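PDB 2ODA: HAD family phosphatase, which is of uncertain physiological function but is probably a phosphatase of the haloacid dehalogenase superfamily, perhaps related to phosphonoacetaldehyde hydrolase. Local coordinates for residues I129-C134 with D174-L179; P7-G12 with G107-S112; P54-D59 with W76-P81. All coordinates share one frame; numbering follows the deposited sequence.

Contact 1: I129-C134 with D174-L179; sequences IGLASC and DHLGEL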
ATOM      1  N   ILE B 129       9.010  -6.169  11.294  1.00  4.90           N
ATOM      2  CA  ILE B 129       9.976  -6.646  12.272  1.00  5.29           C
ATOM      3  C   ILE B 129       9.438  -6.201  13.623  1.00  5.47           C
ATOM      4  O   ILE B 129       9.148  -5.018  13.808  1.00  6.35           O
ATOM      5  CB  ILE B 129      11.406  -6.045  12.043  1.00  4.47           C
ATOM      6  CG1 ILE B 129      11.945  -6.504  10.675  1.00  6.12           C
ATOM      7  CG2 ILE B 129      12.364  -6.381  13.257  1.00  4.62           C
ATOM      8  CD1 ILE B 129      13.230  -5.749  10.148  1.00  6.10           C
ATOM      9  N   GLY B 130       9.276  -7.158  14.530  1.00  5.85           N
ATOM     10  CA  GLY B 130       8.819  -6.904  15.885  1.00  5.49           C
ATOM     11  C   GLY B 130       9.984  -6.822  16.855  1.00  5.71           C
ATOM     12  O   GLY B 130      11.037  -7.444  16.647  1.00  5.38           O
ATOM     13  N   LEU B 131       9.795  -6.035  17.910  1.00  6.12           N
ATOM     14  CA  LEU B 131      10.826  -5.810  18.917  1.00  6.70           C
ATOM     15  C   LEU B 131      10.412  -6.413  20.260  1.00  6.98           C
ATOM     16  O   LEU B 131       9.364  -6.082  20.796  1.00  6.86           O
ATOM     17  CB  LEU B 131      11.133  -4.298  19.045  1.00  6.79           C
ATOM     18  CG  LEU B 131      11.796  -3.605  17.836  1.00  6.95           C
ATOM     19  CD1 LEU B 131      11.978  -2.093  18.073  1.00  7.08           C
ATOM     20  CD2 LEU B 131      13.146  -4.235  17.481  1.00  7.13           C
ATOM     21  N   ALA B 132      11.257  -7.291  20.803  1.00  6.75           N
ATOM     22  CA  ALA B 132      10.837  -8.140  21.939  1.00  7.36           C
ATOM     23  C   ALA B 132      11.053  -7.538  23.340  1.00  7.16           C
ATOM     24  O   ALA B 132      10.571  -8.088  24.329  1.00  8.26           O
ATOM     25  CB  ALA B 132      11.519  -9.483  21.845  1.00  7.12           C
ATOM     26  N   SER B 133      11.782  -6.437  23.431  1.00  6.36           N
ATOM     27  CA  SER B 133      12.188  -5.904  24.746  1.00  6.45           C
ATOM     28  C   SER B 133      11.567  -4.574  25.109  1.00  6.28           C
ATOM     29  O   SER B 133      11.258  -4.324  26.277  1.00  5.44           O
ATOM     30  CB  SER B 133      13.714  -5.752  24.815  1.00  5.82           C
ATOM     31  OG  SER B 133      14.364  -7.020  24.663  1.00  8.89           O
ATOM     32  N   CYS B 134      11.461  -3.689  24.124  1.00  6.33           N
ATOM     33  CA  CYS B 134      11.257  -2.269  24.433  1.00  6.92           C
ATOM     34  C   CYS B 134       9.826  -1.769  24.224  1.00  6.70           C
ATOM     35  O   CYS B 134       9.542  -0.593  24.470  1.00  7.55           O
ATOM     36  CB  CYS B 134      12.234  -1.400  23.614  1.00  6.86           C
ATOM     37  SG  CYS B 134      12.042  -1.630  21.866  1.00  8.08           S
ATOM     38  N   ASP B 174      15.509  -8.856  19.462  1.00  7.66           N
ATOM     39  CA  ASP B 174      15.531  -8.408  20.861  1.00  7.79           C
ATOM     40  C   ASP B 174      15.662  -6.887  20.967  1.00  7.85           C
ATOM     41  O   ASP B 174      15.201  -6.284  21.946  1.00  7.90           O
ATOM     42  CB  ASP B 174      16.727  -9.008  21.578  1.00  7.99           C
ATOM     43  CG  ASP B 174      16.566 -10.487  21.916  1.00  8.97           C
ATOM     44  OD1 ASP B 174      15.500 -11.105  21.680  1.00  7.22           O
ATOM     45  OD2 ASP B 174      17.576 -11.023  22.437  1.00 10.81           O
ATOM     46  N   HIS B 175      16.359  -6.283  20.006  1.00  6.54           N
ATOM     47  CA  HIS B 175      16.654  -4.840  20.045  1.00  7.04           C
ATOM     48  C   HIS B 175      17.170  -4.409  18.690  1.00  7.22           C
ATOM     49  O   HIS B 175      17.535  -5.249  17.874  1.00  6.44           O
ATOM     50  CB  HIS B 175      17.708  -4.516  21.148  1.00  6.57           C
ATOM     51  CG  HIS B 175      18.979  -5.303  21.021  1.00  8.19           C
ATOM     52  ND1 HIS B 175      19.990  -4.958  20.149  1.00  9.78           N
ATOM     53  CD2 HIS B 175      19.394  -6.429  21.642  1.00  7.71           C
ATOM     54  CE1 HIS B 175      20.976  -5.837  20.244  1.00  8.51           C
ATOM     55  NE2 HIS B 175      20.631  -6.745  21.137  1.00  8.03           N
ATOM     56  N   LEU B 176      17.246  -3.094  18.479  1.00  7.86           N
ATOM     57  CA  LEU B 176      17.711  -2.531  17.199  1.00  8.40           C
ATOM     58  C   LEU B 176      19.160  -2.859  16.808  1.00  8.83           C
ATOM     59  O   LEU B 176      19.530  -2.746  15.637  1.00  9.00           O
ATOM     60  CB  LEU B 176      17.466  -1.023  17.145  1.00  8.55           C
ATOM     61  CG  LEU B 176      15.998  -0.573  17.157  1.00  9.76           C
ATOM     62  CD1 LEU B 176      15.911   0.950  17.189  1.00  8.24           C
ATOM     63  CD2 LEU B 176      15.251  -1.149  15.942  1.00  8.75           C
ATOM     64  N   GLY B 177      19.983  -3.278  17.766  1.00  8.78           N
ATOM     65  CA  GLY B 177      21.353  -3.687  17.427  1.00  9.83           C
ATOM     66  C   GLY B 177      21.328  -4.887  16.481  1.00 10.10           C
ATOM     67  O   GLY B 177      22.318  -5.190  15.793  1.00 11.40           O
ATOM     68  N   GLU B 178      20.210  -5.603  16.485  1.00  9.12           N
ATOM     69  CA  GLU B 178      20.037  -6.785  15.628  1.00  9.24           C
ATOM     70  C   GLU B 178      19.362  -6.473  14.298  1.00  8.56           C
ATOM     71  O   GLU B 178      19.119  -7.380  13.483  1.00  7.70           O
ATOM     72  CB  GLU B 178      19.219  -7.854  16.370  1.00  8.92           C
ATOM     73  CG  GLU B 178      19.929  -8.474  17.555  1.00 11.80           C
ATOM     74  CD  GLU B 178      21.135  -9.323  17.158  1.00 16.29           C
ATOM     75  OE1 GLU B 178      21.169  -9.814  16.013  1.00 16.26           O
ATOM     76  OE2 GLU B 178      22.049  -9.508  17.993  1.00 16.34           O
ATOM     77  N   LEU B 179      19.069  -5.194  14.054  1.00  8.05           N
ATOM     78  CA  LEU B 179      18.301  -4.843  12.859  1.00  8.26           C
ATOM     79  C   LEU B 179      19.023  -5.200  11.555  1.00  8.40           C
ATOM     80  O   LEU B 179      18.409  -5.695  10.630  1.00  7.39           O
ATOM     81  CB  LEU B 179      17.917  -3.358  12.846  1.00  7.97           C
ATOM     82  CG  LEU B 179      17.089  -2.904  11.634  1.00  7.16           C
ATOM     83  CD1 LEU B 179      15.686  -3.540  11.643  1.00  7.33           C
ATOM     84  CD2 LEU B 179      16.963  -1.418  11.667  1.00  4.25           C
TER
HETATM   85  O   HOH W   1      13.394  -4.637  21.674  1.00  9.83           O
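Leu131 closes on Leu176 with both methyls of its fork. Followed outward, its CB leaves the strand without aiming at 174-179. CG then stands anti to the carbonyl carbon and beside the backbone N (chi1 -67°), and from there the branches reach across. CD1 lies 4.0 Å from Leu176 CD2, and CD2 lies at the same 4.0 Å from that Leu176 CD2, so a single methyl is met by two. Leu131 CD2 also borders the backbone, 4.2 Å from His175 C. The two leucine side chains cross at about a right angle.

A second apolar contact rests on one pair of methyls: Ile129 CD1 touches Leu179 CD1 at 3.6 Å, again with the side chains nearly perpendicular. Past the strand end the chemistry turns polar. Ser133 OG is 2.9 Å from Asp174 O, short enough for a hydrogen bond, although the hydroxyl proton has another acceptor within reach and the assignment stays open. Ser133 CB approaches Asp174 O to 3.3 Å. The backbone N of Ser133 is satisfied by a water, at 3.0 Å from that water's O. Ala132 CB comes within 4.3 Å of Asp174 OD1, while OD2 has a long, weak ion pair with Arg157.

The connection is a buried one, covering 309 Å² in all. It joins the end of strand 127-131 to the loop and 3-10 turn that follow strand 171-173 and to the first residue of helix 179-191, on the C-terminal side of a Rossmann-like sheet, the side on which active sites of this superfamily generally lie. Strand 127-131 is flanked by strands 109-112 and 171-173. Ile111 packs on both Leu131 and Leu179, and helix 179-191 covers Ile129 through Cys182, Leu183 and Ile186.

Contact 2: P7-G12 with G107-S112; sequences PALLFG and GCVLIS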
ATOM      1  N   PRO B   7      13.804  -0.331  -0.128  1.00 12.42           N
ATOM      2  CA  PRO B   7      13.619   1.064  -0.550  1.00 11.23           C
ATOM      3  C   PRO B   7      13.344   2.067   0.581  1.00 10.81           C
ATOM      4  O   PRO B   7      13.688   3.238   0.439  1.00 10.24           O
ATOM      5  CB  PRO B   7      12.438   1.000  -1.513  1.00 11.95           C
ATOM      6  CG  PRO B   7      11.718  -0.257  -1.206  1.00 12.53           C
ATOM      7  CD  PRO B   7      12.651  -1.185  -0.474  1.00 11.85           C
ATOM      8  N   ALA B   8      12.758   1.617   1.688  1.00  9.04           N
ATOM      9  CA  ALA B   8      12.397   2.522   2.777  1.00  8.86           C
ATOM     10  C   ALA B   8      12.185   1.696   4.043  1.00  7.73           C
ATOM     11  O   ALA B   8      11.777   0.536   3.962  1.00  8.31           O
ATOM     12  CB  ALA B   8      11.124   3.293   2.441  1.00  8.32           C
ATOM     13  N   LEU B   9      12.451   2.317   5.186  1.00  6.96           N
ATOM     14  CA  LEU B   9      12.165   1.732   6.481  1.00  7.48           C
ATOM     15  C   LEU B   9      11.292   2.671   7.299  1.00  6.99           C
ATOM     16  O   LEU B   9      11.548   3.889   7.383  1.00  7.68           O
ATOM     17  CB  LEU B   9      13.454   1.396   7.248  1.00  7.19           C
ATOM     18  CG  LEU B   9      14.491   0.459   6.608  1.00  8.31           C
ATOM     19  CD1 LEU B   9      15.732   0.359   7.499  1.00  9.67           C
ATOM     20  CD2 LEU B   9      13.909  -0.938   6.384  1.00  8.26           C
ATOM     21  N   LEU B  10      10.248   2.101   7.894  1.00  6.15           N
ATOM     22  CA  LEU B  10       9.357   2.827   8.810  1.00  5.24           C
ATOM     23  C   LEU B  10       9.603   2.342  10.214  1.00  5.37           C
ATOM     24  O   LEU B  10       9.742   1.135  10.416  1.00  5.49           O
ATOM     25  CB  LEU B  10       7.901   2.558   8.441  1.00  4.01           C
ATOM     26  CG  LEU B  10       7.544   2.865   6.981  1.00  5.64           C
ATOM     27  CD1 LEU B  10       6.046   2.583   6.770  1.00  5.89           C
ATOM     28  CD2 LEU B  10       7.905   4.320   6.593  1.00  3.14           C
ATOM     29  N   PHE B  11       9.639   3.264  11.187  1.00  6.03           N
ATOM     30  CA  PHE B  11       9.856   2.895  12.595  1.00  6.01           C
ATOM     31  C   PHE B  11       8.772   3.485  13.471  1.00  6.28           C
ATOM     32  O   PHE B  11       8.425   4.651  13.333  1.00  6.45           O
ATOM     33  CB  PHE B  11      11.173   3.493  13.119  1.00  6.10           C
ATOM     34  CG  PHE B  11      12.404   2.909  12.516  1.00  6.14           C
ATOM     35  CD1 PHE B  11      12.953   3.455  11.354  1.00  7.65           C
ATOM     36  CD2 PHE B  11      13.059   1.852  13.136  1.00  8.24           C
ATOM     37  CE1 PHE B  11      14.138   2.920  10.806  1.00  9.24           C
ATOM     38  CE2 PHE B  11      14.247   1.322  12.605  1.00  7.57           C
ATOM     39  CZ  PHE B  11      14.779   1.870  11.441  1.00  7.50           C
ATOM     40  N   GLY B  12       8.254   2.704  14.408  1.00  6.63           N
ATOM     41  CA  GLY B  12       7.548   3.333  15.533  1.00  5.65           C
ATOM     42  C   GLY B  12       8.514   4.284  16.254  1.00  6.18           C
ATOM     43  O   GLY B  12       9.721   4.071  16.249  1.00  6.51           O
ATOM     44  N   GLY B 107       9.380  -4.480  -0.796  1.00  9.29           N
ATOM     45  CA  GLY B 107      10.598  -4.390   0.006  1.00  7.83           C
ATOM     46  C   GLY B 107      10.561  -3.401   1.154  1.00  8.21           C
ATOM     47  O   GLY B 107      11.522  -3.331   1.938  1.00  8.30           O
ATOM     48  N   CYS B 108       9.486  -2.611   1.266  1.00  7.60           N
ATOM     49  CA  CYS B 108       9.360  -1.679   2.405  1.00  7.42           C
ATOM     50  C   CYS B 108       9.130  -2.440   3.718  1.00  7.08           C
ATOM     51  O   CYS B 108       8.443  -3.461   3.732  1.00  7.23           O
ATOM     52  CB  CYS B 108       8.248  -0.660   2.163  1.00  7.77           C
ATOM     53  SG  CYS B 108       8.601   0.482   0.802  1.00  8.84           S
ATOM     54  N   VAL B 109       9.706  -1.938   4.815  1.00  6.31           N
ATOM     55  CA  VAL B 109       9.649  -2.633   6.112  1.00  6.29           C
ATOM     56  C   VAL B 109       9.171  -1.689   7.215  1.00  6.00           C
ATOM     57  O   VAL B 109       9.502  -0.504   7.203  1.00  5.55           O
ATOM     58  CB  VAL B 109      11.037  -3.186   6.527  1.00  5.60           C
ATOM     59  CG1 VAL B 109      10.925  -4.065   7.782  1.00  5.68           C
ATOM     60  CG2 VAL B 109      11.679  -3.976   5.379  1.00  6.59           C
ATOM     61  N   LEU B 110       8.389  -2.234   8.158  1.00  5.68           N
ATOM     62  CA  LEU B 110       7.994  -1.496   9.353  1.00  5.34           C
ATOM     63  C   LEU B 110       8.614  -2.212  10.535  1.00  5.07           C
ATOM     64  O   LEU B 110       8.488  -3.428  10.664  1.00  5.46           O
ATOM     65  CB  LEU B 110       6.456  -1.475   9.530  1.00  5.16           C
ATOM     66  CG  LEU B 110       5.973  -1.032  10.931  1.00  4.71           C
ATOM     67  CD1 LEU B 110       6.237   0.458  11.177  1.00  2.87           C
ATOM     68  CD2 LEU B 110       4.470  -1.324  11.103  1.00  4.88           C
ATOM     69  N   ILE B 111       9.265  -1.451  11.394  1.00  5.20           N
ATOM     70  CA  ILE B 111       9.827  -1.983  12.626  1.00  5.79           C
ATOM     71  C   ILE B 111       9.066  -1.338  13.791  1.00  5.33           C
ATOM     72  O   ILE B 111       8.984  -0.117  13.852  1.00  4.55           O
ATOM     73  CB  ILE B 111      11.321  -1.619  12.724  1.00  4.82           C
ATOM     74  CG1 ILE B 111      12.086  -2.210  11.518  1.00  6.01           C
ATOM     75  CG2 ILE B 111      11.927  -2.130  14.042  1.00  6.05           C
ATOM     76  CD1 ILE B 111      12.462  -1.187  10.448  1.00  6.97           C
ATOM     77  N   SER B 112       8.561  -2.163  14.721  1.00  6.59           N
ATOM     78  CA  SER B 112       7.780  -1.692  15.889  1.00  6.20           C
ATOM     79  C   SER B 112       7.723  -2.809  16.948  1.00  6.50           C
ATOM     80  O   SER B 112       7.886  -3.982  16.622  1.00  5.54           O
ATOM     81  CB  SER B 112       6.349  -1.324  15.456  1.00  6.93           C
ATOM     82  OG  SER B 112       5.567  -0.821  16.538  1.00  6.40           O
TER
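Ile111 lays its CD1 over one face of the Phe11 ring, 4.0 Å from the ring centroid and 22° off the normal, a CH-pi contact offset toward the rim. The terminal torsion of Ile111 is far from staggered (chi2 104°), and it is this turn that places CD1 there. The two side chains run side by side, belonging to adjacent parallel strands at the centre of the Rossmann-like HAD sheet. The directions of the two strand segments, 9-12 and 109-112, differ by 18°.

On the sheet face that carries Phe11 and Ile111, Leu9 lies alongside Val109, with Leu9 CD2 3.6 Å from Val109 CB. Leu179 and Leu183 of helix 179-191 cover this layer. The opposite face of the sheet carries Leu10 and Leu110, which meet through Leu10 CB and Leu110 CD1 at 3.8 Å; there Leu10 packs under helix 91-99, against Cys93, Ala96 and Leu97.

The backbone bonding is staggered as parallel strands require. Leu10 uses both its polar atoms across the pair: its N reaches Val109 O at 2.8 Å, and Leu10 O accepts from Ile111 N, also at 2.8 Å. Toward the strand starts the grip slackens, for the bond from Val109 N to Ala8 O is weak at 3.3 Å. Before it, Cys108 SG rests against Pro7 CG at 3.8 Å.

In classical HAD phosphatases the nucleophilic aspartate follows at the end of the first strand; Gly12 probably occupies that position here, and its N donates to Ile111 O over 3.0 Å.

Contact 3: P54-D59 with W76-P81; sequences PCAWID and WMIAAP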
ATOM      1  N   PRO B  54      16.167   5.816   3.156  1.00  9.55           N
ATOM      2  CA  PRO B  54      15.013   6.631   3.549  1.00  9.30           C
ATOM      3  C   PRO B  54      14.283   6.005   4.735  1.00  8.56           C
ATOM      4  O   PRO B  54      13.870   4.840   4.674  1.00  8.30           O
ATOM      5  CB  PRO B  54      14.125   6.627   2.300  1.00  9.35           C
ATOM      6  CG  PRO B  54      15.101   6.320   1.150  1.00  9.87           C
ATOM      7  CD  PRO B  54      16.040   5.317   1.772  1.00  9.38           C
ATOM      8  N   CYS B  55      14.149   6.788   5.803  1.00  8.28           N
ATOM      9  CA  CYS B  55      13.503   6.343   7.038  1.00  7.20           C
ATOM     10  C   CYS B  55      12.528   7.402   7.489  1.00  7.24           C
ATOM     11  O   CYS B  55      12.816   8.590   7.380  1.00  6.83           O
ATOM     12  CB  CYS B  55      14.541   6.115   8.171  1.00  7.34           C
ATOM     13  SG  CYS B  55      15.777   4.837   7.836  1.00  7.27           S
ATOM     14  N   ALA B  56      11.377   6.966   8.005  1.00  6.33           N
ATOM     15  CA  ALA B  56      10.433   7.867   8.654  1.00  7.55           C
ATOM     16  C   ALA B  56       9.981   7.216   9.947  1.00  6.93           C
ATOM     17  O   ALA B  56       9.944   5.977  10.025  1.00  6.98           O
ATOM     18  CB  ALA B  56       9.204   8.071   7.780  1.00  7.62           C
ATOM     19  N   TRP B  57       9.592   8.035  10.927  1.00  6.32           N
ATOM     20  CA  TRP B  57       8.971   7.494  12.141  1.00  6.83           C
ATOM     21  C   TRP B  57       7.474   7.719  12.164  1.00  7.22           C
ATOM     22  O   TRP B  57       6.959   8.693  11.586  1.00  7.63           O
ATOM     23  CB  TRP B  57       9.608   8.045  13.426  1.00  6.63           C
ATOM     24  CG  TRP B  57       9.440   9.534  13.655  1.00  5.37           C
ATOM     25  CD1 TRP B  57      10.349  10.522  13.350  1.00  7.46           C
ATOM     26  CD2 TRP B  57       8.330  10.185  14.283  1.00  4.68           C
ATOM     27  NE1 TRP B  57       9.854  11.748  13.734  1.00  7.35           N
ATOM     28  CE2 TRP B  57       8.623  11.571  14.321  1.00  6.63           C
ATOM     29  CE3 TRP B  57       7.103   9.731  14.797  1.00  6.84           C
ATOM     30  CZ2 TRP B  57       7.735  12.518  14.864  1.00  8.12           C
ATOM     31  CZ3 TRP B  57       6.206  10.676  15.332  1.00  7.66           C
ATOM     32  CH2 TRP B  57       6.531  12.057  15.359  1.00  6.28           C
ATOM     33  N   ILE B  58       6.787   6.800  12.842  1.00  7.00           N
ATOM     34  CA  ILE B  58       5.336   6.832  12.965  1.00  6.80           C
ATOM     35  C   ILE B  58       4.972   6.763  14.432  1.00  6.74           C
ATOM     36  O   ILE B  58       5.519   5.945  15.169  1.00  7.20           O
ATOM     37  CB  ILE B  58       4.708   5.603  12.267  1.00  6.38           C
ATOM     38  CG1 ILE B  58       4.957   5.692  10.765  1.00  6.37           C
ATOM     39  CG2 ILE B  58       3.211   5.485  12.594  1.00  7.42           C
ATOM     40  CD1 ILE B  58       4.536   4.440  10.008  1.00  6.85           C
ATOM     41  N   ASP B  59       4.028   7.592  14.853  1.00  7.61           N
ATOM     42  CA  ASP B  59       3.439   7.406  16.183  1.00  7.91           C
ATOM     43  C   ASP B  59       1.990   7.899  16.238  1.00  8.32           C
ATOM     44  O   ASP B  59       1.446   8.398  15.233  1.00  8.64           O
ATOM     45  CB  ASP B  59       4.322   8.037  17.267  1.00  7.44           C
ATOM     46  CG  ASP B  59       4.322   7.213  18.558  1.00  9.88           C
ATOM     47  OD1 ASP B  59       3.256   7.098  19.194  1.00 11.34           O
ATOM     48  OD2 ASP B  59       5.376   6.679  18.938  1.00 10.79           O
ATOM     49  N   TRP B  76      17.629  13.892  10.650  1.00 16.15           N
ATOM     50  CA  TRP B  76      17.655  13.213   9.355  1.00 14.66           C
ATOM     51  C   TRP B  76      16.433  12.352   9.059  1.00 14.76           C
ATOM     52  O   TRP B  76      16.159  12.016   7.902  1.00 13.71           O
ATOM     53  CB  TRP B  76      18.925  12.366   9.260  1.00 14.23           C
ATOM     54  CG  TRP B  76      18.913  11.185  10.197  1.00 12.09           C
ATOM     55  CD1 TRP B  76      19.127  11.193  11.557  1.00 11.32           C
ATOM     56  CD2 TRP B  76      18.643   9.829   9.840  1.00 12.35           C
ATOM     57  NE1 TRP B  76      19.009   9.915  12.064  1.00 12.44           N
ATOM     58  CE2 TRP B  76      18.722   9.058  11.026  1.00 12.81           C
ATOM     59  CE3 TRP B  76      18.343   9.182   8.626  1.00  9.26           C
ATOM     60  CZ2 TRP B  76      18.522   7.671  11.026  1.00 12.94           C
ATOM     61  CZ3 TRP B  76      18.147   7.801   8.632  1.00 11.31           C
ATOM     62  CH2 TRP B  76      18.242   7.066   9.826  1.00 11.39           C
HETATM   63  N   MSE B  77      15.708  11.947  10.098  1.00 14.90           N
HETATM   64  CA  MSE B  77      14.570  11.072   9.878  1.00 15.46           C
HETATM   65  C   MSE B  77      13.298  11.893   9.764  1.00 14.92           C
HETATM   66  O   MSE B  77      13.070  12.803  10.562  1.00 16.13           O
HETATM   67  CB  MSE B  77      14.450  10.007  10.986  1.00 15.23           C
HETATM   68  CG  MSE B  77      13.508   8.881  10.615  1.00 15.11           C
HETATM   69 SE   MSE B  77      13.279   7.575  12.045  1.00 19.76          SE
HETATM   70  CE  MSE B  77      15.154   7.165  12.354  1.00 11.50           C
ATOM     71  N   ILE B  78      12.486  11.547   8.771  1.00 14.47           N
ATOM     72  CA  ILE B  78      11.197  12.178   8.474  1.00 14.72           C
ATOM     73  C   ILE B  78      10.160  11.838   9.548  1.00 13.51           C
ATOM     74  O   ILE B  78      10.088  10.693   9.970  1.00 12.28           O
ATOM     75  CB  ILE B  78      10.697  11.670   7.059  1.00 14.22           C
ATOM     76  CG1 ILE B  78      11.692  12.050   5.942  1.00 17.45           C
ATOM     77  CG2 ILE B  78       9.263  12.119   6.737  1.00 17.11           C
ATOM     78  CD1 ILE B  78      12.166  13.512   5.935  1.00 19.68           C
ATOM     79  N   ALA B  79       9.380  12.823  10.007  1.00 12.00           N
ATOM     80  CA  ALA B  79       8.185  12.533  10.788  1.00 11.82           C
ATOM     81  C   ALA B  79       7.032  12.186   9.833  1.00 11.68           C
ATOM     82  O   ALA B  79       6.618  13.034   9.047  1.00 10.82           O
ATOM     83  CB  ALA B  79       7.821  13.735  11.644  1.00 12.55           C
ATOM     84  N   ALA B  80       6.527  10.957   9.875  1.00 10.95           N
ATOM     85  CA  ALA B  80       5.375  10.590   9.013  1.00 10.80           C
ATOM     86  C   ALA B  80       4.119  11.410   9.339  1.00 11.03           C
ATOM     87  O   ALA B  80       3.778  11.606  10.520  1.00 10.39           O
ATOM     88  CB  ALA B  80       5.084   9.106   9.102  1.00 10.62           C
ATOM     89  N   PRO B  81       3.401  11.888   8.304  1.00 11.32           N
ATOM     90  CA  PRO B  81       2.203  12.649   8.681  1.00 11.70           C
ATOM     91  C   PRO B  81       1.160  11.771   9.368  1.00 12.79           C
ATOM     92  O   PRO B  81       0.986  10.588   8.996  1.00 14.09           O
ATOM     93  CB  PRO B  81       1.663  13.194   7.351  1.00 11.31           C
ATOM     94  CG  PRO B  81       2.637  12.855   6.323  1.00 12.87           C
ATOM     95  CD  PRO B  81       3.599  11.817   6.846  1.00 11.38           C
TER
HETATM   96  O   HOH W   2      15.655   9.412   5.864  1.00 16.44           O
HETATM   97  O   HOH W   3      11.763  13.672  12.923  1.00 18.68           O
HETATM   98  O   HOH W   4       3.143   9.282  12.699  1.00 16.78           O
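Ala79 lies over one face of the Trp57 indole: its CB is 3.4 Å from Trp57 CZ2, and its CA sits above the five-membered ring in a CH-pi contact. Trp57 CG, between the backbone N and the carbonyl carbon (chi1 65°), brings the indole round to Ala79. The indole N-H is satisfied by a water in the ring plane, 2.8 Å from Trp57 NE1, which donates to Met77 O at 2.8 Å. SE of Met77, a selenomethionine, lies at the indole edge, near its plane, a Met-aromatic contact.

Three backbone bonds join the segments in parallel register. Trp57 N gives to Ile78 O at 2.9 Å and Trp57 O takes Ala80 N at 2.9 Å. Ile78 N reaches Cys55 O at a longer 3.3 Å, tilted 19° from the carbonyl plane. One end water accepts from Cys55 N at 3.0 Å and donates weakly to Trp76 O; another accepts from Asp59 N at 2.9 Å, its bond to Ala80 O unsettled.

Helix 63-69 links the strands in a beta-alpha-beta crossover at one sheet margin. Leu13 and Leu17 of helix 13-17 pack on Trp57; Ala96 of helix 91-99 covers Ile58 and Ala80.

All three contacts belong to one parallel sheet. Contact 2 is buried at its centre and relies on backbone bonding, weakest at the strand starts, with apolar layers on both faces. Contact 1 is also buried but joins a strand end to a loop, trading backbone pairing for crossed aliphatic side chains and a polar patch. Contact 3, at the margin, is only partly buried and uses water at three places, where contact 1 has one. Contact 2 touches both others: Ile129 bonds probably to Leu110 and Ser112, and Phe11 to Ile58. Contacts 1 and 3 stay about 7 Å apart at their nearest atoms, on opposite sides of the chain's centre. In sequence, contact 3 is nested inside the loop closed by contact 2.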